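Local coordinates for protein glycoside Hydrolase (PDB 5T99) that probably hydrolyses galactosidic linkages during agarose breakdown by a human gut bacterium, as a family 2 glycoside hydrolase that binds galacto-isofagomine, at residues Ile105-Ala110 / Thr131-Asp136; Asn58-Trp63 / Tyr169-Leu174; Ala114-Asn119 / Leu149-Thr154; Ile28-Asn33 / Tyr88-Ile93; Lys99-Arg104 / Val176-Tyr181. All blocks are in the same frame, centred on the assembly; numbering follows the deposited sequence.

Contact 1: Ile105-Ala110 / Thr131-Asp136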
# COMPACT_ATOMS: atom_id res chain seq x y z
N ILE A 105 13.46 14.09 16.95
CA ILE A 105 13.29 12.72 16.51
C ILE A 105 11.92 12.60 15.87
O ILE A 105 10.90 12.88 16.51
CB ILE A 105 13.42 11.68 17.65
CG1 ILE A 105 14.65 11.94 18.51
CG2 ILE A 105 13.46 10.27 17.08
CD1 ILE A 105 15.97 11.81 17.80
N GLY A 106 11.90 12.18 14.61
CA GLY A 106 10.68 12.03 13.86
C GLY A 106 10.31 10.57 13.83
O GLY A 106 11.14 9.72 13.48
N PHE A 107 9.07 10.27 14.22
CA PHE A 107 8.49 8.94 14.09
C PHE A 107 7.44 8.98 12.98
O PHE A 107 6.42 9.67 13.11
CB PHE A 107 7.83 8.53 15.43
CG PHE A 107 8.78 8.44 16.59
CD1 PHE A 107 9.34 7.23 16.97
CD2 PHE A 107 9.11 9.57 17.33
CE1 PHE A 107 10.22 7.14 18.05
CE2 PHE A 107 9.98 9.49 18.40
CZ PHE A 107 10.53 8.27 18.77
N ASP A 108 7.67 8.26 11.89
CA ASP A 108 6.66 8.10 10.83
C ASP A 108 5.41 7.33 11.26
O ASP A 108 4.33 7.46 10.65
CB ASP A 108 7.26 7.40 9.61
CG ASP A 108 8.32 8.23 8.90
OD1 ASP A 108 8.37 9.47 9.10
OD2 ASP A 108 9.11 7.61 8.15
N GLY A 109 5.54 6.49 12.29
CA GLY A 109 4.42 5.68 12.73
C GLY A 109 4.79 4.81 13.91
O GLY A 109 5.86 4.18 13.93
N ALA A 110 3.90 4.80 14.90
CA ALA A 110 4.02 3.95 16.05
C ALA A 110 2.62 3.50 16.47
O ALA A 110 1.78 4.32 16.83
CB ALA A 110 4.72 4.68 17.17
N THR A 131 -0.65 8.37 11.62
CA THR A 131 -0.01 9.67 11.43
C THR A 131 1.31 9.69 12.16
O THR A 131 1.46 9.04 13.21
CB THR A 131 -0.89 10.83 11.92
OG1 THR A 131 -1.40 10.55 13.23
CG2 THR A 131 -2.06 11.04 10.97
N GLY A 132 2.27 10.41 11.61
CA GLY A 132 3.57 10.54 12.23
C GLY A 132 3.56 11.66 13.24
O GLY A 132 2.60 12.45 13.30
N PHE A 133 4.61 11.72 14.05
CA PHE A 133 4.80 12.80 15.03
C PHE A 133 6.29 13.06 15.26
O PHE A 133 7.15 12.27 14.87
CB PHE A 133 4.07 12.49 16.36
CG PHE A 133 4.59 11.26 17.08
CD1 PHE A 133 5.55 11.38 18.08
CD2 PHE A 133 4.13 9.99 16.74
CE1 PHE A 133 6.03 10.26 18.75
CE2 PHE A 133 4.60 8.87 17.40
CZ PHE A 133 5.55 9.01 18.41
N GLU A 134 6.57 14.18 15.91
CA GLU A 134 7.93 14.68 16.10
C GLU A 134 8.12 15.10 17.56
O GLU A 134 7.24 15.72 18.11
CB GLU A 134 8.13 15.88 15.19
CG GLU A 134 9.58 16.27 15.04
CD GLU A 134 9.80 17.34 14.00
OE1 GLU A 134 9.34 18.49 14.22
OE2 GLU A 134 10.46 17.02 12.98
N ILE A 135 9.25 14.77 18.16
CA ILE A 135 9.59 15.27 19.50
C ILE A 135 10.83 16.15 19.39
O ILE A 135 11.75 15.84 18.64
CB ILE A 135 9.81 14.14 20.52
CG1 ILE A 135 11.19 13.47 20.31
CG2 ILE A 135 8.69 13.11 20.45
CD1 ILE A 135 11.47 12.30 21.22
N ASP A 136 10.85 17.25 20.14
CA ASP A 136 12.03 18.11 20.21
C ASP A 136 12.79 17.77 21.48
O ASP A 136 12.31 18.03 22.59
CB ASP A 136 11.61 19.59 20.18
CG ASP A 136 12.78 20.52 19.93
OD1 ASP A 136 13.91 20.20 20.35
OD2 ASP A 136 12.58 21.60 19.33
O HOH W 1 2.27 7.11 14.98

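Contact 2: Asn58-Trp63 / Tyr169-Leu174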
# COMPACT_ATOMS: atom_id res chain seq x y z
N ASN A 58 16.68 -3.73 15.37
CA ASN A 58 16.57 -2.49 14.59
C ASN A 58 15.12 -2.28 14.13
O ASN A 58 14.42 -3.23 13.79
CB ASN A 58 17.49 -2.52 13.37
CG ASN A 58 18.96 -2.66 13.74
OD1 ASN A 58 19.39 -2.37 14.86
ND2 ASN A 58 19.75 -3.11 12.77
N LEU A 59 14.69 -1.02 14.13
CA LEU A 59 13.37 -0.63 13.63
C LEU A 59 13.48 -0.53 12.11
O LEU A 59 14.59 -0.44 11.59
CB LEU A 59 12.97 0.73 14.24
CG LEU A 59 13.03 0.85 15.76
CD1 LEU A 59 12.64 2.25 16.20
CD2 LEU A 59 12.13 -0.19 16.42
N PRO A 60 12.36 -0.55 11.37
CA PRO A 60 10.99 -0.69 11.90
C PRO A 60 10.67 -2.10 12.38
O PRO A 60 11.31 -3.06 11.96
CB PRO A 60 10.12 -0.32 10.70
CG PRO A 60 10.95 -0.67 9.50
CD PRO A 60 12.40 -0.66 9.90
N HIS A 61 9.66 -2.21 13.24
CA HIS A 61 9.35 -3.46 13.96
C HIS A 61 7.84 -3.60 14.25
O HIS A 61 7.22 -2.71 14.84
CB HIS A 61 10.15 -3.47 15.28
CG HIS A 61 9.83 -4.63 16.19
ND1 HIS A 61 10.03 -5.94 15.83
CD2 HIS A 61 9.38 -4.65 17.46
CE1 HIS A 61 9.69 -6.73 16.83
NE2 HIS A 61 9.28 -5.97 17.84
N ASP A 62 7.29 -4.73 13.82
CA ASP A 62 5.93 -5.16 14.16
C ASP A 62 6.09 -6.37 15.08
O ASP A 62 6.47 -7.44 14.61
CB ASP A 62 5.21 -5.55 12.86
CG ASP A 62 3.76 -5.99 13.07
OD1 ASP A 62 3.18 -5.80 14.17
OD2 ASP A 62 3.20 -6.52 12.07
N TRP A 63 5.84 -6.21 16.38
CA TRP A 63 5.90 -7.37 17.29
C TRP A 63 4.73 -8.34 17.11
O TRP A 63 4.85 -9.50 17.48
CB TRP A 63 6.08 -6.96 18.76
CG TRP A 63 4.82 -6.66 19.54
CD1 TRP A 63 3.82 -7.55 19.88
CD2 TRP A 63 4.44 -5.40 20.10
NE1 TRP A 63 2.86 -6.90 20.61
CE2 TRP A 63 3.21 -5.59 20.76
CE3 TRP A 63 5.03 -4.13 20.12
CZ2 TRP A 63 2.54 -4.56 21.43
CZ3 TRP A 63 4.37 -3.10 20.78
CH2 TRP A 63 3.15 -3.32 21.44
N TYR A 169 6.46 0.54 13.86
CA TYR A 169 6.37 -0.19 12.59
C TYR A 169 6.80 0.63 11.36
O TYR A 169 6.83 0.09 10.23
CB TYR A 169 4.94 -0.72 12.40
CG TYR A 169 3.90 0.33 11.98
CD1 TYR A 169 3.35 0.33 10.70
CD2 TYR A 169 3.46 1.31 12.88
CE1 TYR A 169 2.42 1.30 10.32
CE2 TYR A 169 2.54 2.26 12.52
CZ TYR A 169 2.02 2.26 11.24
OH TYR A 169 1.09 3.23 10.90
N ARG A 170 7.09 1.92 11.55
CA ARG A 170 7.60 2.78 10.48
C ARG A 170 8.92 3.40 10.90
O ARG A 170 9.28 3.35 12.08
CB ARG A 170 6.60 3.88 10.12
CG ARG A 170 5.29 3.39 9.51
CD ARG A 170 4.48 4.55 8.97
NE ARG A 170 3.21 4.11 8.38
CZ ARG A 170 2.11 4.86 8.28
NH1 ARG A 170 2.09 6.12 8.74
NH2 ARG A 170 1.01 4.35 7.74
N ASN A 171 9.62 4.00 9.95
CA ASN A 171 10.97 4.50 10.19
C ASN A 171 10.98 5.63 11.23
O ASN A 171 9.97 6.30 11.47
CB ASN A 171 11.62 4.99 8.90
CG ASN A 171 11.79 3.89 7.87
OD1 ASN A 171 11.34 4.03 6.73
ND2 ASN A 171 12.44 2.80 8.25
N VAL A 172 12.16 5.81 11.83
CA VAL A 172 12.41 6.84 12.82
C VAL A 172 13.59 7.66 12.31
O VAL A 172 14.52 7.10 11.74
CB VAL A 172 12.70 6.22 14.20
CG1 VAL A 172 12.94 7.30 15.25
CG2 VAL A 172 11.54 5.33 14.64
N TRP A 173 13.55 8.97 12.52
CA TRP A 173 14.54 9.89 11.93
C TRP A 173 15.15 10.83 12.97
O TRP A 173 14.44 11.36 13.82
CB TRP A 173 13.89 10.71 10.81
CG TRP A 173 13.30 9.84 9.76
CD1 TRP A 173 12.01 9.43 9.68
CD2 TRP A 173 13.99 9.22 8.67
NE1 TRP A 173 11.84 8.62 8.60
CE2 TRP A 173 13.04 8.46 7.96
CE3 TRP A 173 15.32 9.23 8.22
CZ2 TRP A 173 13.36 7.73 6.82
CZ3 TRP A 173 15.65 8.49 7.09
CH2 TRP A 173 14.67 7.76 6.39
N LEU A 174 16.46 11.00 12.90
CA LEU A 174 17.18 12.00 13.68
C LEU A 174 17.41 13.22 12.80
O LEU A 174 17.91 13.10 11.70
CB LEU A 174 18.52 11.43 14.16
CG LEU A 174 19.51 12.39 14.82
CD1 LEU A 174 19.01 12.81 16.19
CD2 LEU A 174 20.89 11.74 14.89

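Contact 3: Ala114-Asn119 / Leu149-Thr154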
# COMPACT_ATOMS: atom_id res chain seq x y z
N ALA A 114 1.02 5.96 21.75
CA ALA A 114 2.41 6.19 22.09
C ALA A 114 2.56 7.22 23.21
O ALA A 114 1.85 8.23 23.24
CB ALA A 114 3.20 6.62 20.87
N LYS A 115 3.47 6.93 24.13
CA LYS A 115 4.06 7.93 25.02
C LYS A 115 5.57 7.90 24.79
O LYS A 115 6.14 6.83 24.58
CB LYS A 115 3.73 7.61 26.47
CG LYS A 115 2.26 7.76 26.84
CD LYS A 115 2.10 7.75 28.35
CE LYS A 115 0.66 7.93 28.79
NZ LYS A 115 -0.12 6.68 28.59
N VAL A 116 6.22 9.08 24.82
CA VAL A 116 7.66 9.17 24.59
C VAL A 116 8.35 10.02 25.66
O VAL A 116 7.85 11.08 26.03
CB VAL A 116 8.00 9.74 23.18
CG1 VAL A 116 9.50 9.75 22.93
CG2 VAL A 116 7.29 8.93 22.10
N TRP A 117 9.49 9.52 26.13
CA TRP A 117 10.32 10.19 27.15
C TRP A 117 11.76 10.35 26.65
O TRP A 117 12.28 9.47 25.97
CB TRP A 117 10.37 9.38 28.45
CG TRP A 117 9.06 9.22 29.17
CD1 TRP A 117 8.58 10.00 30.19
CD2 TRP A 117 8.07 8.21 28.94
NE1 TRP A 117 7.35 9.54 30.60
CE2 TRP A 117 7.02 8.43 29.86
CE3 TRP A 117 7.97 7.13 28.05
CZ2 TRP A 117 5.88 7.61 29.91
CZ3 TRP A 117 6.84 6.31 28.10
CH2 TRP A 117 5.81 6.56 29.02
N ILE A 118 12.39 11.46 27.02
CA ILE A 118 13.84 11.65 26.82
C ILE A 118 14.47 11.95 28.19
O ILE A 118 14.09 12.92 28.88
CB ILE A 118 14.19 12.72 25.74
CG1 ILE A 118 15.71 12.83 25.52
CG2 ILE A 118 13.64 14.09 26.09
CD1 ILE A 118 16.33 11.63 24.85
N ASN A 119 15.42 11.10 28.59
CA ASN A 119 16.06 11.20 29.91
C ASN A 119 15.05 11.34 31.07
O ASN A 119 15.25 12.15 31.99
CB ASN A 119 17.08 12.34 29.90
CG ASN A 119 18.18 12.12 28.88
OD1 ASN A 119 18.59 10.98 28.65
ND2 ASN A 119 18.67 13.20 28.27
N LEU A 149 16.20 7.54 25.10
CA LEU A 149 14.90 7.73 24.49
C LEU A 149 14.06 6.49 24.75
O LEU A 149 14.47 5.38 24.37
CB LEU A 149 15.06 7.97 22.98
CG LEU A 149 13.80 8.27 22.17
CD1 LEU A 149 13.08 9.48 22.74
CD2 LEU A 149 14.17 8.47 20.71
N ALA A 150 12.90 6.69 25.38
CA ALA A 150 11.98 5.60 25.74
C ALA A 150 10.62 5.83 25.10
O ALA A 150 10.09 6.93 25.17
CB ALA A 150 11.81 5.52 27.25
N VAL A 151 10.07 4.79 24.49
CA VAL A 151 8.75 4.83 23.87
C VAL A 151 7.93 3.71 24.48
O VAL A 151 8.37 2.56 24.50
CB VAL A 151 8.82 4.66 22.33
CG1 VAL A 151 7.43 4.63 21.72
CG2 VAL A 151 9.64 5.77 21.70
N GLN A 152 6.74 4.06 24.98
CA GLN A 152 5.75 3.07 25.41
C GLN A 152 4.55 3.13 24.48
O GLN A 152 3.96 4.21 24.27
CB GLN A 152 5.30 3.33 26.85
CG GLN A 152 4.33 2.28 27.40
CD GLN A 152 3.42 2.80 28.52
OE1 GLN A 152 2.95 3.94 28.49
NE2 GLN A 152 3.15 1.94 29.49
N LEU A 153 4.18 1.97 23.94
CA LEU A 153 2.98 1.82 23.15
C LEU A 153 1.96 1.01 23.95
O LEU A 153 2.30 -0.05 24.48
CB LEU A 153 3.33 1.10 21.85
CG LEU A 153 4.39 1.80 20.99
CD1 LEU A 153 4.77 0.92 19.81
CD2 LEU A 153 3.91 3.16 20.51
N THR A 154 0.72 1.49 24.04
CA THR A 154 -0.34 0.75 24.73
C THR A 154 -1.53 0.50 23.81
O THR A 154 -2.63 0.98 24.08
CB THR A 154 -0.78 1.43 26.05
OG1 THR A 154 -1.12 2.80 25.82
CG2 THR A 154 0.34 1.38 27.09
O HOH W 2 -0.51 5.77 25.82

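Contact 4: Ile28-Asn33 / Tyr88-Ile93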
# COMPACT_ATOMS: atom_id res chain seq x y z
N ILE A 28 18.70 11.83 9.19
CA ILE A 28 19.26 10.47 9.03
C ILE A 28 18.51 9.45 9.87
O ILE A 28 17.85 9.80 10.84
CB ILE A 28 20.77 10.41 9.35
CG1 ILE A 28 21.05 10.62 10.85
CG2 ILE A 28 21.52 11.44 8.51
CD1 ILE A 28 22.50 10.42 11.23
N SER A 29 18.66 8.19 9.49
CA SER A 29 17.99 7.09 10.15
C SER A 29 18.44 6.92 11.59
O SER A 29 19.63 6.88 11.87
CB SER A 29 18.23 5.78 9.40
OG SER A 29 17.65 4.69 10.10
N PHE A 30 17.46 6.82 12.49
CA PHE A 30 17.68 6.57 13.91
C PHE A 30 17.13 5.19 14.29
O PHE A 30 16.83 4.95 15.46
CB PHE A 30 17.01 7.69 14.72
CG PHE A 30 17.64 7.93 16.08
CD1 PHE A 30 18.99 8.28 16.18
CD2 PHE A 30 16.88 7.86 17.24
CE1 PHE A 30 19.57 8.53 17.42
CE2 PHE A 30 17.45 8.11 18.48
CZ PHE A 30 18.80 8.44 18.58
N ASN A 31 17.04 4.29 13.31
CA ASN A 31 16.43 2.96 13.48
C ASN A 31 17.31 1.94 14.19
O ASN A 31 16.80 0.93 14.69
CB ASN A 31 16.09 2.37 12.11
CG ASN A 31 14.87 3.01 11.47
OD1 ASN A 31 14.14 3.78 12.08
ND2 ASN A 31 14.64 2.68 10.21
N GLU A 32 18.62 2.17 14.22
CA GLU A 32 19.54 1.13 14.64
C GLU A 32 19.69 1.14 16.16
O GLU A 32 19.63 2.19 16.80
CB GLU A 32 20.91 1.30 13.97
CG GLU A 32 20.94 0.92 12.48
CD GLU A 32 20.14 1.88 11.60
OE1 GLU A 32 19.31 1.39 10.81
OE2 GLU A 32 20.33 3.12 11.71
N ASN A 33 19.86 -0.06 16.72
CA ASN A 33 20.29 -0.28 18.11
C ASN A 33 19.27 0.16 19.16
O ASN A 33 19.56 1.02 19.98
CB ASN A 33 21.67 0.34 18.37
CG ASN A 33 22.74 -0.18 17.42
OD1 ASN A 33 22.92 -1.38 17.26
ND2 ASN A 33 23.46 0.73 16.78
N TYR A 88 10.03 0.40 24.05
CA TYR A 88 11.29 0.53 23.31
C TYR A 88 12.19 1.54 24.01
O TYR A 88 11.72 2.58 24.45
CB TYR A 88 11.07 0.99 21.88
CG TYR A 88 10.27 0.07 21.00
CD1 TYR A 88 10.89 -0.71 20.03
CD2 TYR A 88 8.88 0.02 21.08
CE1 TYR A 88 10.15 -1.54 19.19
CE2 TYR A 88 8.13 -0.80 20.25
CZ TYR A 88 8.77 -1.57 19.32
OH TYR A 88 8.05 -2.37 18.50
N ARG A 89 13.48 1.22 24.09
CA ARG A 89 14.47 2.12 24.66
C ARG A 89 15.68 2.15 23.76
O ARG A 89 16.08 1.11 23.24
CB ARG A 89 14.91 1.64 26.04
CG ARG A 89 13.92 1.87 27.17
CD ARG A 89 14.41 1.19 28.45
NE ARG A 89 15.69 1.74 28.93
CZ ARG A 89 15.84 2.77 29.76
NH1 ARG A 89 14.81 3.45 30.24
NH2 ARG A 89 17.06 3.15 30.11
N LYS A 90 16.26 3.33 23.57
CA LYS A 90 17.53 3.48 22.87
C LYS A 90 18.42 4.38 23.69
O LYS A 90 17.99 5.44 24.13
CB LYS A 90 17.32 4.06 21.47
CG LYS A 90 18.62 4.29 20.70
CD LYS A 90 18.38 4.54 19.22
CE LYS A 90 19.69 4.85 18.50
NZ LYS A 90 19.53 5.04 17.03
N THR A 91 19.67 3.96 23.88
CA THR A 91 20.64 4.67 24.71
C THR A 91 21.76 5.14 23.78
O THR A 91 22.28 4.35 23.00
CB THR A 91 21.20 3.74 25.82
OG1 THR A 91 20.11 3.24 26.61
CG2 THR A 91 22.16 4.46 26.75
N PHE A 92 22.11 6.43 23.86
CA PHE A 92 23.05 7.03 22.90
C PHE A 92 23.82 8.20 23.51
O PHE A 92 23.29 8.95 24.33
CB PHE A 92 22.30 7.49 21.62
CG PHE A 92 21.23 8.53 21.86
CD1 PHE A 92 21.50 9.88 21.65
CD2 PHE A 92 19.96 8.16 22.30
CE1 PHE A 92 20.52 10.84 21.88
CE2 PHE A 92 18.98 9.12 22.53
CZ PHE A 92 19.26 10.46 22.31
N ILE A 93 25.08 8.34 23.09
CA ILE A 93 25.92 9.47 23.47
C ILE A 93 25.45 10.71 22.71
O ILE A 93 25.20 10.65 21.50
CB ILE A 93 27.42 9.25 23.14
CG1 ILE A 93 28.00 8.03 23.89
CG2 ILE A 93 28.26 10.50 23.46
CD1 ILE A 93 28.18 8.24 25.38
O HOH W 3 20.17 1.42 22.81

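Contact 5: Lys99-Arg104 / Val176-Tyr181. With EDO (1,2-ethanediol), chain M.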
# COMPACT_ATOMS: atom_id res chain seq x y z
N LYS A 99 26.08 19.75 19.66
CA LYS A 99 26.18 20.87 20.61
C LYS A 99 25.57 22.15 20.00
O LYS A 99 25.91 22.52 18.88
CB LYS A 99 27.65 21.09 20.99
CG LYS A 99 27.95 22.23 21.96
CD LYS A 99 27.31 22.02 23.33
CE LYS A 99 27.65 23.15 24.29
NZ LYS A 99 29.11 23.23 24.60
N ASP A 100 24.65 22.77 20.73
CA ASP A 100 23.96 24.02 20.32
C ASP A 100 23.09 23.92 19.05
O ASP A 100 22.67 24.95 18.51
CB ASP A 100 24.97 25.20 20.21
CG ASP A 100 25.60 25.56 21.56
OD1 ASP A 100 24.84 25.80 22.52
OD2 ASP A 100 26.85 25.61 21.64
N LYS A 101 22.80 22.69 18.63
CA LYS A 101 21.93 22.41 17.50
C LYS A 101 20.53 22.16 17.99
O LYS A 101 20.32 21.82 19.15
CB LYS A 101 22.42 21.16 16.74
CG LYS A 101 23.45 21.38 15.64
CD LYS A 101 24.30 22.62 15.79
CE LYS A 101 25.47 22.62 14.82
NZ LYS A 101 26.11 23.96 14.82
N ILE A 102 19.56 22.33 17.08
CA ILE A 102 18.19 21.89 17.32
C ILE A 102 18.17 20.41 16.96
O ILE A 102 18.63 20.03 15.89
CB ILE A 102 17.16 22.64 16.46
CG1 ILE A 102 17.29 24.17 16.63
CG2 ILE A 102 15.74 22.18 16.80
CD1 ILE A 102 17.06 24.70 18.03
N VAL A 103 17.64 19.59 17.86
CA VAL A 103 17.65 18.14 17.68
C VAL A 103 16.23 17.64 17.87
O VAL A 103 15.60 17.95 18.87
CB VAL A 103 18.59 17.46 18.69
CG1 VAL A 103 18.63 15.95 18.45
CG2 VAL A 103 19.99 18.07 18.58
N ARG A 104 15.73 16.91 16.87
CA ARG A 104 14.37 16.35 16.89
C ARG A 104 14.41 14.89 16.45
O ARG A 104 15.30 14.49 15.69
CB ARG A 104 13.46 17.13 15.94
CG ARG A 104 13.30 18.61 16.27
CD ARG A 104 12.67 19.37 15.10
NE ARG A 104 13.61 19.54 13.98
CZ ARG A 104 13.29 19.60 12.68
NH1 ARG A 104 12.03 19.48 12.25
NH2 ARG A 104 14.27 19.76 11.77
N VAL A 176 19.20 16.96 12.95
CA VAL A 176 20.09 17.86 13.64
C VAL A 176 20.18 19.10 12.76
O VAL A 176 20.68 19.03 11.64
CB VAL A 176 21.48 17.22 13.83
CG1 VAL A 176 22.47 18.23 14.44
CG2 VAL A 176 21.37 15.99 14.72
N ASP A 177 19.68 20.23 13.27
CA ASP A 177 19.67 21.48 12.52
C ASP A 177 20.40 22.61 13.25
O ASP A 177 20.54 22.58 14.47
CB ASP A 177 18.22 21.89 12.25
CG ASP A 177 17.57 21.05 11.17
OD1 ASP A 177 17.54 21.50 10.01
OD2 ASP A 177 17.10 19.93 11.48
N ASN A 178 20.86 23.60 12.48
CA ASN A 178 21.26 24.90 13.04
C ASN A 178 19.99 25.64 13.43
O ASN A 178 18.89 25.21 13.11
CB ASN A 178 22.07 25.71 12.03
CG ASN A 178 23.37 25.02 11.65
OD1 ASN A 178 24.21 24.75 12.50
ND2 ASN A 178 23.53 24.70 10.37
N LYS A 179 20.15 26.77 14.12
CA LYS A 179 18.99 27.47 14.69
C LYS A 179 18.13 28.28 13.69
O LYS A 179 17.07 28.81 14.07
CB LYS A 179 19.45 28.33 15.86
CG LYS A 179 19.89 27.48 17.04
CD LYS A 179 20.32 28.34 18.23
CE LYS A 179 20.92 27.48 19.33
NZ LYS A 179 20.89 28.19 20.65
N VAL A 180 18.58 28.38 12.43
CA VAL A 180 17.73 28.83 11.33
C VAL A 180 17.55 27.65 10.37
O VAL A 180 18.51 27.18 9.75
CB VAL A 180 18.34 30.04 10.59
CG1 VAL A 180 17.34 30.59 9.57
CG2 VAL A 180 18.74 31.13 11.58
N TYR A 181 16.32 27.18 10.25
CA TYR A 181 16.05 25.94 9.50
C TYR A 181 14.59 25.80 9.08
O TYR A 181 13.68 26.46 9.61
CB TYR A 181 16.41 24.71 10.35
CG TYR A 181 15.50 24.55 11.56
CD1 TYR A 181 14.47 23.60 11.56
CD2 TYR A 181 15.63 25.37 12.67
CE1 TYR A 181 13.63 23.46 12.65
CE2 TYR A 181 14.78 25.25 13.77
CZ TYR A 181 13.79 24.30 13.76
OH TYR A 181 12.96 24.20 14.85
C1 EDO M . 22.57 20.44 22.81
O1 EDO M . 23.65 21.35 23.04
C2 EDO M . 21.24 21.15 22.61
O2 EDO M . 21.34 22.29 21.74
O HOH W 4 16.36 19.60 14.02

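Contact 1: Ile105-Ala110 / Thr131-Asp136
Strand 102-107 meets strand 133-136, an outermost strand of a four-stranded antiparallel sheet in the sugar-binding domain, through two hydrogen-bonded pairs, Ile105 with Ile135 and Phe107 with Phe133. Phe107 N donates to Phe133 O at 2.8 Å, and Phe133 N returns a bond to Phe107 O at 2.9 Å; Ile105 and Ile135 exchange an equivalent pair. On the face carrying these four side chains, the phenylalanine rings are nearly parallel (16°) but slid apart, so CB of Phe107 stands over the Phe133 ring, 3.9 Å from its centroid. Phe133 CG sits between backbone N and carbonyl carbon (chi1 63°), which swings CE2 to within 4.2 Å of Ala110 CB. Ile135 CD1 meets the Phe107 ring at its edge. Beyond the paired residues, a water accepts from Ala110 N and donates to Thr131 O. The apolar face is thus buried against strands 114-118 and 146-153, while on the reverse face the charge of Glu134 is balanced by a salt bridge to Arg175.

Contact 2: Asn58-Trp63 / Tyr169-Leu174
Arg170, whose backbone N lies 3.9 Å from Pro60 CB, has its NH1 gripped by two backbone oxygens, those of Asp108 and Tyr130, while NH2 reaches Pro351 O. Tyr169 OH stands 3.2 Å above the centre of this guanidinium group and is itself bonded to Gly129 O, so the two side chains lie against each other, each held by backbone carbonyls outside the segments. Across the interface, segments 58-63 and 169-174 meet through apolar and weak C-H contacts rather than hydrogen bonds. The peptide bond before Pro60 is cis, and the proline ring faces the other segment with CB 3.3 Å from Tyr169 O; the Asn171 side chain runs alongside the same ring, pointing the same way. Next to it, Tyr169 CA makes a long C-H contact of 3.5 Å with His61 O. Leu59 supplies the apolar end: its CG is anti to the carbonyl carbon (chi1 -53°) and its CD1 extends onward to reach Val172 CG2 at 3.6 Å. This methyl pair belongs to the domain interior, where Leu59 also touches Trp34 and Tyr88, and Val172 touches Ile105 and Phe107. The loop between strands 55-57 and 86-93 is thereby laid against the chain leading into strand 172-177, whose neighbours in the sheet are strands 28-29 and 102-107.

Contact 3: Ala114-Asn119 / Leu149-Thr154
Lys115 and Gln152 exchange both backbone bonds of their pair, Lys115 N to Gln152 O at 2.8 Å and Gln152 N to Lys115 O at 2.9 Å, and Trp117 does the same with Ala150. The residues of the intervening pair, Val116 and Val151, turn their amides outward: Val116 bonds with strand 121-126 and Val151 with Tyr88. Lys115 NZ is served by a water 2.9 Å away, which also lies 3.0 Å from Thr154 OG1. Gln152 CB meets Trp117 CZ3 in the ring plane at 3.6 Å; with CG anti to the backbone N (chi1 -176°), the extended chain brings OE1 3.9 Å from Trp117 CH2. The indole also meets the Trp87 ring. With an alanine at Trp117, Gln152 CB would probably lose its edge-on support and Trp87 its aromatic neighbour. On the opposite face, Leu149 CD1 packs on Val116 CG1 at 3.6 Å. Strands 114-118 and 146-153 thus lie inside a six-stranded antiparallel sheet, between strands 121-126 and 86-93, with Val116 and Leu149 facing strand 133-136.

Contact 4: Ile28-Asn33 / Tyr88-Ile93
Lys90 lies obliquely across the Phe30 ring, its NZ almost over the ring centre, 3.4 Å from the centroid and 13° off the normal: a cation-pi contact, with CE in CH-pi contact beside it. The fully extended lysine chain, beginning with CG anti to the backbone N (chi1 178°), carries NZ this far from strand 86-93. There it donates to Glu32 O at 2.9 Å, in the carbonyl plane, and to Phe30 O at 3.1 Å, from well above the plane of the Phe30 carbonyl. Phe30 O also accepts from Trp34 NE1. The Phe30 ring points CZ at the face of Phe92, an edge-to-face (T-shaped) pair with planes at 86° and centroids 5.3 Å apart. A water joins Asn33 O to Thr91 N. A leucine in place of Lys90 would probably leave Glu32 O without this donor, take one donor from Phe30 O, and strip the ring face of its cation. Two carbonyl oxygens and a pi face gathered round one ammonium group are likely to favour its charged form, with the Glu32 carboxylate too distant for a salt bridge.

Contact 5: Lys99-Arg104 / Val176-Tyr181
Arg104 NH2 and Asp177 OD2 form a salt bridge of 2.8 Å, the oxygen lying in the guanidinium plane but approached from above the carboxylate plane, the two planes 58° apart. A water ties the pair again, accepting from Arg104 NE at 2.8 Å and donating to Asp177 OD2 at 2.7 Å. Tyr181 covers one guanidinium face, with CE1 3.8 Å above its centre and the ring inclined to it. The bend of the arginine chain at chi3 (-73°) brings the edge of the group to Asp177 and the water and one face to Tyr181, and Glu134 takes NH1 in a second salt bridge. The backbones hold the acid in register: Ile102 and Asp177 exchange two hydrogen bonds, and Ile102 CG1 packs on Tyr181 CE2 at 4.0 Å. Farther along, Lys101 NZ donates to Asn178 OD1 at 3.1 Å, almost straight along the C=O direction (174°), while Lys101 CG rests on Val176 CG1. Asn178 ND2 is anchored by Thr281 O. A 1,2-ethanediol, probably from the crystallisation liquor, bridges Asp100 N and Lys101 O. The contact joins the start of strand 102-107 to the end of strand 172-177, just where the chain turns through Asn178 and Lys179 into strand 180-194, which pairs with strand 198-209 in the next sheet.

Overall arrangement
All five contacts lie in the sugar-binding domain. Contacts 1, 2 and 5 touch the four-stranded sheet ordered 28-29, 172-177, 102-107, 133-136; contact 3 lies inside the six-stranded sheet, and contact 4 joins the two. The centres of contacts 1 and 3 are about 11 Å apart, and the two sheets pack through Ile135, Val116 and Leu149, giving a two-layered beta sandwich. Contact 4 closes first along the chain; contacts 1 and 3 interleave, and both are nested within the loops closed by contacts 2 and 5. Contact 5, whose centre is about 23 Å from that of contact 2, marks the exit into the next sheet. Sequence-distant segments are thereby sewn into one compact domain.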